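Local coordinates for protein beta-galactosidase (Bacillus circulans subsp. alkalophilus, PDB 3TTY) that hydrolyses terminal beta-galactosyl residues of beta-galactosides, with a TIM-barrel catalytic domain that binds galactose, at residues A[154-160]-A[221-225]. Coordinates in Å, arbitrary orientation, origin at the centre of the assembly. Residue numbers count along the deposited sequence, not the author numbering.
Sequences YCYCDNC and YRRFQ. With ZN (zinc ion), chain G.
The Tyr154 ring (chi1 m) lies against residues 221-225 of helix 215-243, CD1 3.3 Å from Gln225 CB and OH 3.4 Å from Arg222 CG; CE2 sits over one face of the Arg222 guanidinium, whose NH1 forms a salt bridge with Glu206, while Tyr154 OH is hydrogen-bonded to Glu259 O. Residues 154-155 run extended, and Tyr154 and Gln225 are the CA pair in closest register, 6.2 Å apart. Gln225 (m, m) spans Cys155 and Cys160: its OE1 accepts from Cys155 N at 2.7 Å and its NE2 donates to Cys160 SG at 3.5 Å. Tyr221 (t) gives its OH to Cys155 O at 2.6 Å, its ring nearly parallel to that of Tyr156 (12°) but slid so far that centroids are 5.5 Å apart. The Cys4 zinc site draws on the segment between the fourth and fifth TIM-barrel strands (142-146 and 249-253): Cys155, Cys157 and Cys160 SG bind ZN at 2.4, 2.5 and 2.3 Å, and Cys115, from before the fourth strand, completes it. Cys157 N donates to Cys155 SG at 3.5 Å. From Cys157 the chain turns into helix 158-172, with Cys157 SG as N-cap acceptor for Cys160 N, also at 3.5 Å. Phe224 (t) brings CE2 to 3.2 Å from Cys160 O.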
loop_
_atom_site.group_PDB
_atom_site.type_symbol
_atom_site.label_atom_id
_atom_site.label_comp_id
_atom_site.label_asym_id
_atom_site.label_seq_id
_atom_site.Cartn_x
_atom_site.Cartn_y
_atom_site.Cartn_z
ATOM N N TYR A 154 7.860 -2.136 -19.386
ATOM C CA TYR A 154 9.129 -2.840 -19.482
ATOM C C TYR A 154 8.914 -4.336 -19.397
ATOM O O TYR A 154 7.912 -4.792 -18.847
ATOM C CB TYR A 154 10.073 -2.414 -18.367
ATOM C CG TYR A 154 10.505 -0.991 -18.463
ATOM C CD1 TYR A 154 10.633 -0.368 -19.693
ATOM C CD2 TYR A 154 10.780 -0.254 -17.322
ATOM C CE1 TYR A 154 11.030 0.946 -19.782
ATOM C CE2 TYR A 154 11.173 1.062 -17.404
ATOM C CZ TYR A 154 11.293 1.658 -18.639
ATOM O OH TYR A 154 11.691 2.979 -18.727
ATOM N N CYS A 155 9.857 -5.089 -19.961
ATOM C CA CYS A 155 9.849 -6.536 -19.895
ATOM C C CYS A 155 11.163 -7.001 -19.268
ATOM O O CYS A 155 12.204 -6.366 -19.454
ATOM C CB CYS A 155 9.699 -7.131 -21.287
ATOM S SG CYS A 155 9.674 -8.949 -21.307
ATOM N N TYR A 156 11.104 -8.107 -18.528
ATOM C CA TYR A 156 12.257 -8.641 -17.817
ATOM C C TYR A 156 12.446 -10.115 -18.114
ATOM O O TYR A 156 13.018 -10.834 -17.300
ATOM C CB TYR A 156 12.089 -8.425 -16.312
ATOM C CG TYR A 156 11.880 -6.966 -15.947
ATOM C CD1 TYR A 156 12.967 -6.129 -15.693
ATOM C CD2 TYR A 156 10.596 -6.420 -15.871
ATOM C CE1 TYR A 156 12.787 -4.805 -15.357
ATOM C CE2 TYR A 156 10.401 -5.089 -15.534
ATOM C CZ TYR A 156 11.501 -4.289 -15.281
ATOM O OH TYR A 156 11.326 -2.976 -14.960
ATOM N N CYS A 157 11.977 -10.564 -19.280
ATOM C CA CYS A 157 12.059 -11.986 -19.640
ATOM C C CYS A 157 13.492 -12.406 -20.018
ATOM O O CYS A 157 14.405 -11.586 -20.096
ATOM C CB CYS A 157 11.086 -12.328 -20.787
ATOM S SG CYS A 157 11.675 -11.871 -22.469
ATOM N N ASP A 158 13.680 -13.691 -20.255
ATOM C CA ASP A 158 14.977 -14.202 -20.685
ATOM C C ASP A 158 15.555 -13.570 -21.952
ATOM O O ASP A 158 16.757 -13.312 -22.034
ATOM C CB ASP A 158 14.893 -15.701 -20.883
ATOM C CG ASP A 158 15.779 -16.427 -19.941
ATOM O OD1 ASP A 158 15.347 -16.621 -18.778
ATOM O OD2 ASP A 158 16.918 -16.758 -20.355
ATOM N N ASN A 159 14.705 -13.345 -22.946
ATOM C CA ASN A 159 15.152 -12.742 -24.190
ATOM C C ASN A 159 15.611 -11.300 -24.014
ATOM O O ASN A 159 16.619 -10.883 -24.597
ATOM C CB ASN A 159 14.078 -12.888 -25.275
ATOM C CG ASN A 159 13.929 -14.331 -25.734
ATOM O OD1 ASN A 159 14.878 -15.114 -25.643
ATOM N ND2 ASN A 159 12.748 -14.696 -26.202
ATOM N N CYS A 160 14.881 -10.540 -23.204
ATOM C CA CYS A 160 15.297 -9.183 -22.909
ATOM C C CYS A 160 16.600 -9.227 -22.137
ATOM O O CYS A 160 17.490 -8.427 -22.381
ATOM C CB CYS A 160 14.223 -8.417 -22.134
ATOM S SG CYS A 160 12.867 -7.854 -23.188
ATOM N N TYR A 221 19.145 -0.182 -18.185
ATOM C CA TYR A 221 18.085 -1.092 -18.591
ATOM C C TYR A 221 16.894 -0.310 -19.170
ATOM O O TYR A 221 16.270 -0.728 -20.159
ATOM C CB TYR A 221 17.663 -1.997 -17.433
ATOM C CG TYR A 221 16.913 -3.215 -17.912
ATOM C CD1 TYR A 221 17.594 -4.306 -18.459
ATOM C CD2 TYR A 221 15.521 -3.273 -17.831
ATOM C CE1 TYR A 221 16.905 -5.427 -18.907
ATOM C CE2 TYR A 221 14.828 -4.385 -18.271
ATOM C CZ TYR A 221 15.523 -5.451 -18.813
ATOM O OH TYR A 221 14.829 -6.541 -19.254
ATOM N N ARG A 222 16.600 0.839 -18.566
ATOM C CA ARG A 222 15.558 1.708 -19.084
ATOM C C ARG A 222 15.929 2.244 -20.474
ATOM O O ARG A 222 15.081 2.282 -21.370
ATOM C CB ARG A 222 15.232 2.826 -18.082
ATOM C CG ARG A 222 14.421 2.329 -16.889
ATOM C CD ARG A 222 14.633 3.148 -15.620
ATOM N NE ARG A 222 13.781 2.671 -14.524
ATOM C CZ ARG A 222 14.034 1.584 -13.790
ATOM N NH1 ARG A 222 15.122 0.856 -14.026
ATOM N NH2 ARG A 222 13.199 1.218 -12.824
ATOM N N ARG A 223 17.193 2.619 -20.680
ATOM C CA ARG A 223 17.623 2.989 -22.031
ATOM C C ARG A 223 17.342 1.833 -22.990
ATOM O O ARG A 223 16.790 2.021 -24.069
ATOM C CB ARG A 223 19.112 3.333 -22.076
ATOM C CG ARG A 223 19.528 4.499 -21.226
ATOM C CD ARG A 223 21.040 4.701 -21.247
ATOM N NE ARG A 223 21.394 6.083 -20.920
ATOM C CZ ARG A 223 22.319 6.453 -20.041
ATOM N NH1 ARG A 223 23.021 5.539 -19.377
ATOM N NH2 ARG A 223 22.540 7.750 -19.824
ATOM N N PHE A 224 17.728 0.634 -22.568
ATOM C CA PHE A 224 17.650 -0.572 -23.381
ATOM C C PHE A 224 16.212 -0.926 -23.762
ATOM O O PHE A 224 15.898 -1.173 -24.936
ATOM C CB PHE A 224 18.325 -1.724 -22.614
ATOM C CG PHE A 224 17.990 -3.088 -23.136
ATOM C CD1 PHE A 224 18.364 -3.469 -24.415
ATOM C CD2 PHE A 224 17.316 -3.993 -22.343
ATOM C CE1 PHE A 224 18.049 -4.733 -24.905
ATOM C CE2 PHE A 224 16.991 -5.254 -22.820
ATOM C CZ PHE A 224 17.360 -5.626 -24.106
ATOM N N GLN A 225 15.337 -0.959 -22.761
ATOM C CA GLN A 225 13.914 -1.210 -22.986
ATOM C C GLN A 225 13.314 -0.184 -23.948
ATOM O O GLN A 225 12.598 -0.529 -24.882
ATOM C CB GLN A 225 13.166 -1.210 -21.651
ATOM C CG GLN A 225 13.360 -2.506 -20.850
ATOM C CD GLN A 225 12.768 -3.699 -21.565
ATOM O OE1 GLN A 225 11.550 -3.812 -21.695
ATOM N NE2 GLN A 225 13.625 -4.588 -22.054
HETATM ZN ZN ZN G . 11.220 -9.462 -23.039
#